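Local atomic coordinates of uncharacterized protein MT2708 (Mycobacterium tuberculosis, PDB entry 2FGG), a protein that is of unknown function and belongs to the Rv2632c-like family, which also includes Rv1738 of the same organism. Residues Cys11-Leu16 and Ala28-Ala33; Arg35-Val40 and Ala69-Ala74; Gly41-Asp46 and Asp57-Ala62. One frame throughout, in Å; residues are numbered along the deposited sequence.

Contact 1: residues Cys11-Leu16 and Ala28-Ala33; sequences CQIDVL and ARLSWA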
loop_
_atom_site.group_PDB
_atom_site.type_symbol
_atom_site.label_atom_id
_atom_site.label_comp_id
_atom_site.label_asym_id
_atom_site.label_seq_id
_atom_site.Cartn_x
_atom_site.Cartn_y
_atom_site.Cartn_z
ATOM N N CYS A 11 3.039 -11.298 -8.469
ATOM C CA CYS A 11 2.156 -10.137 -8.496
ATOM C C CYS A 11 2.930 -8.934 -8.964
ATOM O O CYS A 11 4.156 -8.945 -9.019
ATOM C CB CYS A 11 1.619 -9.805 -7.103
ATOM S SG CYS A 11 0.742 -11.120 -6.323
ATOM N N GLN A 12 2.186 -7.891 -9.292
ATOM C CA GLN A 12 2.740 -6.567 -9.386
ATOM C C GLN A 12 1.852 -5.620 -8.623
ATOM O O GLN A 12 0.625 -5.712 -8.689
ATOM C CB GLN A 12 2.861 -6.132 -10.835
ATOM C CG GLN A 12 4.098 -6.681 -11.482
ATOM C CD GLN A 12 4.414 -5.985 -12.759
ATOM O OE1 GLN A 12 3.581 -5.927 -13.667
ATOM N NE2 GLN A 12 5.621 -5.436 -12.849
ATOM N N ILE A 13 2.485 -4.732 -7.871
ATOM C CA ILE A 13 1.789 -3.660 -7.207
ATOM C C ILE A 13 2.070 -2.417 -8.039
ATOM O O ILE A 13 3.227 -2.083 -8.286
ATOM C CB ILE A 13 2.265 -3.508 -5.749
ATOM C CG1 ILE A 13 1.854 -4.739 -4.940
ATOM C CG2 ILE A 13 1.684 -2.259 -5.104
ATOM C CD1 ILE A 13 2.693 -4.962 -3.729
ATOM N N ASP A 14 1.004 -1.768 -8.496
ATOM C CA ASP A 14 1.095 -0.589 -9.348
ATOM C C ASP A 14 1.055 0.677 -8.494
ATOM O O ASP A 14 0.017 1.003 -7.921
ATOM C CB ASP A 14 -0.064 -0.579 -10.350
ATOM C CG ASP A 14 0.011 -1.726 -11.365
ATOM O OD1 ASP A 14 1.103 -2.002 -11.906
ATOM O OD2 ASP A 14 -1.038 -2.343 -11.643
ATOM N N VAL A 15 2.179 1.390 -8.419
ATOM C CA VAL A 15 2.279 2.608 -7.598
ATOM C C VAL A 15 2.157 3.866 -8.447
ATOM O O VAL A 15 2.835 3.998 -9.458
ATOM C CB VAL A 15 3.609 2.684 -6.798
ATOM C CG1 VAL A 15 3.593 3.874 -5.840
ATOM C CG2 VAL A 15 3.853 1.404 -6.033
ATOM N N LEU A 16 1.281 4.774 -8.023
ATOM C CA LEU A 16 1.157 6.097 -8.618
ATOM C C LEU A 16 1.541 7.146 -7.581
ATOM O O LEU A 16 1.058 7.103 -6.459
ATOM C CB LEU A 16 -0.279 6.324 -9.099
ATOM C CG LEU A 16 -0.740 7.720 -9.539
ATOM C CD1 LEU A 16 -0.116 8.138 -10.864
ATOM C CD2 LEU A 16 -2.251 7.775 -9.631
ATOM N N ALA A 28 -0.880 2.658 -3.881
ATOM C CA ALA A 28 -0.335 1.336 -4.224
ATOM C C ALA A 28 -1.470 0.326 -4.407
ATOM O O ALA A 28 -2.120 -0.069 -3.440
ATOM C CB ALA A 28 0.635 0.866 -3.164
ATOM N N ARG A 29 -1.702 -0.081 -5.655
ATOM C CA ARG A 29 -2.817 -0.958 -6.004
ATOM C C ARG A 29 -2.380 -2.405 -6.181
ATOM O O ARG A 29 -1.464 -2.694 -6.934
ATOM C CB ARG A 29 -3.519 -0.459 -7.275
ATOM C CG ARG A 29 -4.655 -1.369 -7.760
ATOM C CD ARG A 29 -5.258 -0.926 -9.088
ATOM N NE ARG A 29 -4.235 -0.585 -10.077
ATOM C CZ ARG A 29 -4.483 -0.101 -11.294
ATOM N NH1 ARG A 29 -5.734 0.099 -11.703
ATOM N NH2 ARG A 29 -3.473 0.179 -12.108
ATOM N N LEU A 30 -3.057 -3.306 -5.480
ATOM C CA LEU A 30 -2.839 -4.741 -5.615
ATOM C C LEU A 30 -4.167 -5.445 -5.914
ATOM O O LEU A 30 -5.172 -5.201 -5.241
ATOM C CB LEU A 30 -2.201 -5.300 -4.333
ATOM C CG LEU A 30 -2.091 -6.818 -4.126
ATOM C CD1 LEU A 30 -1.191 -7.484 -5.167
ATOM C CD2 LEU A 30 -1.598 -7.122 -2.728
ATOM N N SER A 31 -4.176 -6.298 -6.935
ATOM C CA SER A 31 -5.311 -7.173 -7.192
ATOM C C SER A 31 -5.117 -8.448 -6.397
ATOM O O SER A 31 -4.156 -9.182 -6.624
ATOM C CB SER A 31 -5.428 -7.498 -8.678
ATOM O OG SER A 31 -6.006 -6.421 -9.388
ATOM N N TRP A 32 -6.022 -8.701 -5.457
ATOM C CA TRP A 32 -5.870 -9.836 -4.540
ATOM C C TRP A 32 -7.195 -10.460 -4.109
ATOM O O TRP A 32 -8.114 -9.759 -3.687
ATOM C CB TRP A 32 -5.042 -9.445 -3.307
ATOM C CG TRP A 32 -4.698 -10.618 -2.451
ATOM C CD1 TRP A 32 -5.277 -10.966 -1.266
ATOM C CD2 TRP A 32 -3.715 -11.620 -2.730
ATOM N NE1 TRP A 32 -4.708 -12.119 -0.784
ATOM C CE2 TRP A 32 -3.749 -12.544 -1.663
ATOM C CE3 TRP A 32 -2.810 -11.829 -3.779
ATOM C CZ2 TRP A 32 -2.906 -13.662 -1.612
ATOM C CZ3 TRP A 32 -1.975 -12.944 -3.731
ATOM C CH2 TRP A 32 -2.029 -13.842 -2.652
ATOM N N ALA A 33 -7.267 -11.787 -4.216
ATOM C CA ALA A 33 -8.448 -12.559 -3.849
ATOM C C ALA A 33 -9.706 -11.955 -4.460
ATOM O O ALA A 33 -10.732 -11.824 -3.794
ATOM C CB ALA A 33 -8.570 -12.664 -2.330
HETATM O O HOH W 1 -1.815 -6.172 -8.754
#
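Asp14 and Arg29 face each other as an antiparallel hydrogen-bonded pair. Asp14 N donates to Arg29 O at 3.1 Å. Arg29 N returns a nearly straight bond to Asp14 O at 3.0 Å. Arg29 O also receives a CA-H...O contact from Ile13. Val15 and Ala28 form the next pair, of the non-hydrogen-bonded kind. Beyond Ile13 the direct pairing gives way to a water that lies between Gln12 O and Ser31 N. It accepts a hydrogen bond from Ser31 N, but its distance to Gln12 O is unusually short, so that side of the bridge is doubtful.

The two strands run antiparallel at 158° as the arms of a beta hairpin. Strand 14-19 is an outermost strand of the three-stranded sheet, and 24-32 is the middle one.

The charged pair sits on one face of the sheet. Arg29 starts with CG anti to the backbone N (chi1 177°) and bends at chi3. Its NH2 comes to 3.5 Å from Asp14 OD2, a long salt bridge. The carboxylate and guanidinium planes are turned 71° apart, while Asp14 CB lies at the guanidinium edge.

Apolar contacts gather on the other face, toward helix 54-83. Ile13 divides its branches: CG2 meets Ala28 CB at 3.8 Å and CG1 meets Leu30 CD1 at 4.1 Å. The same CD1 touches Cys11 CB at 4.1 Å. Cys11 SG approaches Trp32 CZ3 at 4.2 Å, an oblique sulfur-aromatic contact. On the helix, Ala28 touches Leu65 and Leu30 touches Leu68.

Contact 2: residues Arg35-Val40 and Ala69-Ala74; sequences RQMVGV and ANQLFA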
loop_
_atom_site.group_PDB
_atom_site.type_symbol
_atom_site.label_atom_id
_atom_site.label_comp_id
_atom_site.label_asym_id
_atom_site.label_seq_id
_atom_site.Cartn_x
_atom_site.Cartn_y
_atom_site.Cartn_z
ATOM N N ARG A 35 -10.282 -8.889 -5.331
ATOM C CA ARG A 35 -10.553 -7.508 -4.954
ATOM C C ARG A 35 -9.393 -6.574 -5.309
ATOM O O ARG A 35 -8.234 -6.987 -5.370
ATOM C CB ARG A 35 -10.951 -7.408 -3.471
ATOM C CG ARG A 35 -9.804 -7.545 -2.482
ATOM C CD ARG A 35 -10.280 -7.896 -1.074
ATOM N NE ARG A 35 -10.550 -9.327 -0.949
ATOM C CZ ARG A 35 -11.052 -9.913 0.135
ATOM N NH1 ARG A 35 -11.340 -9.185 1.212
ATOM N NH2 ARG A 35 -11.268 -11.228 0.140
ATOM N N GLN A 36 -9.735 -5.320 -5.580
ATOM C CA GLN A 36 -8.759 -4.279 -5.848
ATOM C C GLN A 36 -8.417 -3.655 -4.523
ATOM O O GLN A 36 -9.259 -3.031 -3.890
ATOM C CB GLN A 36 -9.339 -3.204 -6.773
ATOM C CG GLN A 36 -9.885 -3.723 -8.090
ATOM C CD GLN A 36 -8.829 -4.421 -8.927
ATOM O OE1 GLN A 36 -7.678 -3.982 -8.990
ATOM N NE2 GLN A 36 -9.216 -5.514 -9.575
HETATM N N MSE A 37 -7.185 -3.835 -4.089
HETATM C CA MSE A 37 -6.764 -3.248 -2.835
HETATM C C MSE A 37 -5.859 -2.061 -3.108
HETATM O O MSE A 37 -4.946 -2.146 -3.921
HETATM C CB MSE A 37 -6.073 -4.294 -1.975
HETATM C CG MSE A 37 -6.964 -5.474 -1.673
HETATM SE SE MSE A 37 -6.067 -6.803 -0.597
HETATM C CE MSE A 37 -6.008 -5.893 1.082
ATOM N N VAL A 38 -6.140 -0.944 -2.448
ATOM C CA VAL A 38 -5.357 0.271 -2.641
ATOM C C VAL A 38 -4.888 0.808 -1.307
ATOM O O VAL A 38 -5.687 1.087 -0.420
ATOM C CB VAL A 38 -6.148 1.373 -3.387
ATOM C CG1 VAL A 38 -5.230 2.529 -3.761
ATOM C CG2 VAL A 38 -6.806 0.813 -4.628
ATOM N N GLY A 39 -3.578 0.936 -1.176
ATOM C CA GLY A 39 -2.974 1.621 -0.047
ATOM C C GLY A 39 -2.746 3.064 -0.433
ATOM O O GLY A 39 -2.267 3.345 -1.531
ATOM N N VAL A 40 -3.111 3.985 0.453
ATOM C CA VAL A 40 -2.977 5.406 0.166
ATOM C C VAL A 40 -2.046 6.046 1.186
ATOM O O VAL A 40 -2.203 5.840 2.385
ATOM C CB VAL A 40 -4.351 6.117 0.142
ATOM C CG1 VAL A 40 -4.230 7.492 -0.500
ATOM C CG2 VAL A 40 -5.372 5.288 -0.625
ATOM N N ALA A 69 -0.172 -3.004 3.527
ATOM C CA ALA A 69 0.261 -4.065 4.437
ATOM C C ALA A 69 -0.764 -4.281 5.553
ATOM O O ALA A 69 -1.130 -5.422 5.842
ATOM C CB ALA A 69 1.616 -3.753 5.020
ATOM N N ASN A 70 -1.247 -3.187 6.150
ATOM C CA ASN A 70 -2.246 -3.250 7.216
ATOM C C ASN A 70 -3.565 -3.839 6.743
ATOM O O ASN A 70 -4.227 -4.567 7.474
ATOM C CB ASN A 70 -2.495 -1.876 7.827
ATOM C CG ASN A 70 -1.284 -1.328 8.567
ATOM O OD1 ASN A 70 -0.446 -2.075 9.100
ATOM N ND2 ASN A 70 -1.180 -0.003 8.601
ATOM N N GLN A 71 -3.952 -3.519 5.518
ATOM C CA GLN A 71 -5.143 -4.108 4.932
ATOM C C GLN A 71 -4.949 -5.608 4.726
ATOM O O GLN A 71 -5.877 -6.389 4.926
ATOM C CB GLN A 71 -5.477 -3.430 3.611
ATOM C CG GLN A 71 -6.060 -2.046 3.767
ATOM C CD GLN A 71 -6.164 -1.350 2.450
ATOM O OE1 GLN A 71 -6.766 -1.862 1.517
ATOM N NE2 GLN A 71 -5.579 -0.176 2.359
ATOM N N LEU A 72 -3.739 -6.006 4.346
ATOM C CA LEU A 72 -3.431 -7.407 4.141
ATOM C C LEU A 72 -3.336 -8.184 5.460
ATOM O O LEU A 72 -3.636 -9.387 5.500
ATOM C CB LEU A 72 -2.154 -7.555 3.314
ATOM C CG LEU A 72 -2.296 -7.294 1.814
ATOM C CD1 LEU A 72 -0.945 -7.067 1.183
ATOM C CD2 LEU A 72 -3.025 -8.450 1.138
ATOM N N PHE A 73 -2.929 -7.495 6.529
ATOM C CA PHE A 73 -2.922 -8.077 7.870
ATOM C C PHE A 73 -4.353 -8.271 8.365
ATOM O O PHE A 73 -4.682 -9.289 8.965
ATOM C CB PHE A 73 -2.131 -7.216 8.860
ATOM C CG PHE A 73 -0.627 -7.330 8.724
ATOM C CD1 PHE A 73 0.008 -8.561 8.798
ATOM C CD2 PHE A 73 0.156 -6.189 8.560
ATOM C CE1 PHE A 73 1.398 -8.657 8.675
ATOM C CE2 PHE A 73 1.534 -6.275 8.447
ATOM C CZ PHE A 73 2.156 -7.511 8.498
ATOM N N ALA A 74 -5.206 -7.298 8.096
ATOM C CA ALA A 74 -6.620 -7.417 8.434
ATOM C C ALA A 74 -7.288 -8.559 7.664
ATOM O O ALA A 74 -8.173 -9.231 8.184
ATOM C CB ALA A 74 -7.335 -6.111 8.179
HETATM O O HOH W 2 -8.460 -0.915 -0.538
#
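Gln71 turns its CG anti to the carbonyl carbon (chi1 -74°) and then runs extended, with CD anti to CA (chi2 171°), which carries its amide from the helix to the backbone of Val38. Selenomethionine Met37 also has CG anti to the carbonyl carbon, but its chain bends at chi3 (72°), bringing CE against the root of Gln71. The two chains lie antiparallel side by side, with Met37 CE 3.6 Å from Gln71 CB.

Gln71 NE2 donates a nearly straight hydrogen bond to Val38 O at 3.1 Å. The oxygen lies in the amide plane of Gln71, whereas the nitrogen stands well above the plane of the Val38 carbonyl. A water links the other half of the amide to the strand. It donates to Gln71 OE1 at 2.8 Å and accepts from Val38 N at 3.0 Å. Both backbone polar groups of Val38 are thus served from the helix, one directly and one through water.

Strand 35-43 is an outermost strand of the antiparallel sheet, and helix 54-83 packs against it.

Met37 SE touches Leu72 CD2 at 3.9 Å, and the two side chains cross at a slant. Met37 also reaches Leu68 of the helix and Trp32 of the middle strand. Asp67 takes a second hydrogen bond from Gln71 NE2 through OD1, while its OD2 accepts from Val40 N.

Contact 3: residues Gly41-Asp46 and Asp57-Ala62; sequences GLARLD and DELAIA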
loop_
_atom_site.group_PDB
_atom_site.type_symbol
_atom_site.label_atom_id
_atom_site.label_comp_id
_atom_site.label_asym_id
_atom_site.label_seq_id
_atom_site.Cartn_x
_atom_site.Cartn_y
_atom_site.Cartn_z
ATOM N N GLY A 41 -1.071 6.804 0.688
ATOM C CA GLY A 41 -0.110 7.514 1.524
ATOM C C GLY A 41 0.050 8.979 1.150
ATOM O O GLY A 41 -0.002 9.330 -0.022
ATOM N N LEU A 42 0.256 9.830 2.154
ATOM C CA LEU A 42 0.338 11.275 1.959
ATOM C C LEU A 42 1.467 11.907 2.752
ATOM O O LEU A 42 1.631 11.620 3.932
ATOM C CB LEU A 42 -0.972 11.928 2.386
ATOM C CG LEU A 42 -2.124 11.872 1.391
ATOM C CD1 LEU A 42 -3.413 11.485 2.093
ATOM C CD2 LEU A 42 -2.263 13.212 0.678
ATOM N N ALA A 43 2.233 12.762 2.082
ATOM C CA ALA A 43 3.203 13.661 2.700
ATOM C C ALA A 43 2.847 15.015 2.099
ATOM O O ALA A 43 2.569 15.037 0.910
ATOM C CB ALA A 43 4.591 13.250 2.289
ATOM N N ARG A 44 2.838 16.159 2.802
ATOM C CA ARG A 44 3.485 16.563 4.073
ATOM C C ARG A 44 4.410 17.712 3.674
ATOM O O ARG A 44 3.947 18.677 3.068
ATOM C CB ARG A 44 4.231 15.449 4.836
ATOM C CG ARG A 44 3.514 14.941 6.102
ATOM C CD ARG A 44 4.453 14.179 7.040
ATOM N NE ARG A 44 4.937 14.988 8.163
ATOM C CZ ARG A 44 6.170 15.492 8.276
ATOM N NH1 ARG A 44 7.081 15.283 7.327
ATOM N NH2 ARG A 44 6.496 16.214 9.348
ATOM N N LEU A 45 5.695 17.599 4.023
ATOM C CA LEU A 45 6.810 18.436 3.516
ATOM C C LEU A 45 6.482 19.739 2.742
ATOM O O LEU A 45 6.057 19.664 1.585
ATOM C CB LEU A 45 7.765 17.573 2.660
ATOM C CG LEU A 45 8.669 16.458 3.228
ATOM C CD1 LEU A 45 9.741 16.989 4.175
ATOM C CD2 LEU A 45 7.890 15.344 3.905
ATOM N N ASP A 46 6.680 20.929 3.332
ATOM C CA ASP A 46 7.025 21.172 4.753
ATOM C C ASP A 46 7.293 22.646 5.193
ATOM O O ASP A 46 7.977 22.851 6.203
ATOM C CB ASP A 46 8.167 20.252 5.254
ATOM C CG ASP A 46 9.538 20.592 4.652
ATOM O OD1 ASP A 46 9.692 21.637 3.971
ATOM O OD2 ASP A 46 10.478 19.796 4.882
ATOM N N ASP A 57 8.092 11.883 -2.224
ATOM C CA ASP A 57 7.677 10.693 -2.968
ATOM C C ASP A 57 7.886 9.424 -2.170
ATOM O O ASP A 57 6.961 8.630 -2.015
ATOM C CB ASP A 57 8.454 10.564 -4.282
ATOM C CG ASP A 57 8.118 11.648 -5.275
ATOM O OD1 ASP A 57 7.243 12.498 -4.993
ATOM O OD2 ASP A 57 8.760 11.658 -6.344
ATOM N N GLU A 58 9.101 9.225 -1.671
ATOM C CA GLU A 58 9.415 8.013 -0.910
ATOM C C GLU A 58 8.662 7.907 0.424
ATOM O O GLU A 58 8.348 6.806 0.873
ATOM C CB GLU A 58 10.930 7.860 -0.713
ATOM C CG GLU A 58 11.579 8.908 0.173
ATOM C CD GLU A 58 13.077 8.987 0.008
ATOM O OE1 GLU A 58 13.630 8.339 -0.899
ATOM O OE2 GLU A 58 13.714 9.718 0.779
ATOM N N LEU A 59 8.369 9.040 1.056
ATOM C CA LEU A 59 7.551 9.041 2.266
ATOM C C LEU A 59 6.099 8.686 1.961
ATOM O O LEU A 59 5.456 7.971 2.726
ATOM C CB LEU A 59 7.628 10.392 2.982
ATOM C CG LEU A 59 6.852 10.586 4.291
ATOM C CD1 LEU A 59 7.061 9.434 5.257
ATOM C CD2 LEU A 59 7.234 11.906 4.948
ATOM N N ALA A 60 5.581 9.198 0.850
ATOM C CA ALA A 60 4.236 8.868 0.421
ATOM C C ALA A 60 4.143 7.389 0.086
ATOM O O ALA A 60 3.192 6.732 0.482
ATOM C CB ALA A 60 3.833 9.699 -0.762
ATOM N N ILE A 61 5.124 6.868 -0.642
ATOM C CA ILE A 61 5.132 5.457 -1.004
ATOM C C ILE A 61 5.190 4.593 0.251
ATOM O O ILE A 61 4.453 3.623 0.374
ATOM C CB ILE A 61 6.310 5.099 -1.935
ATOM C CG1 ILE A 61 6.199 5.846 -3.264
ATOM C CG2 ILE A 61 6.333 3.614 -2.217
ATOM C CD1 ILE A 61 7.439 5.718 -4.125
ATOM N N ALA A 62 6.058 4.954 1.188
ATOM C CA ALA A 62 6.172 4.228 2.441
ATOM C C ALA A 62 4.826 4.158 3.169
ATOM O O ALA A 62 4.430 3.105 3.643
ATOM C CB ALA A 62 7.250 4.853 3.321
#
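Gly41 and Ala60 bring the backbones to a CA-CA distance of 4.7 Å, where strand 41-43 and helix 57-62 run roughly antiparallel at 149°. Gly41 CA gives a CA-H...O contact to Ala60 O at 3.5 Å. Gly41 has no side chain, and Ala60 O lies against its CA. On the helix the small Ala60 places CB 3.9 Å from Gly41 O.

The side-chain contact centres on Leu59. Its CG is turned anti to the backbone N (chi1 -179°), toward Ala43 CB at 4.0 Å. The CD2 branch meets the same Ala43 CB, also at 4.0 Å. Two further contacts of CD2 are less certain, because cis peptide bonds precede Arg44 and Asp46 and the backbone there is unusual. They are with Leu45 CD2 at 3.7 Å and with Arg44 NH1 at 4.1 Å. No hydrogen bond joins the two segments.

Arg63, one turn further along the helix from Leu59, gives a hydrogen bond from NH1 to Leu42 O and touches Ala43 and Arg44. Ala60 also packs on Thr24 and Ala26 of the middle strand, and Gly41 pairs with Ala26 through the backbone. Across the helix, Ile61 reaches Ile17 of strand 14-19.

Overall arrangement
The chain builds three antiparallel strands in the order 14-19, 24-32, 35-43, followed by helix 54-83. Contact 1 joins the first two strands and comes first along the chain, ahead of both others. Contacts 2 and 3 both join strand 35-43 to the helix, with contact 3 falling within the span of chain between the segments of contact 2. Their centres are about 18 Å apart. Contact 1 lies about 9 Å from contact 2, centre to centre, and backbone pairs such as Leu30 with Met37 probably bond them. Contacts 1 and 3, about 18 Å apart, touch through Val15 and Ile61. One long helix thus packs along a single small sheet.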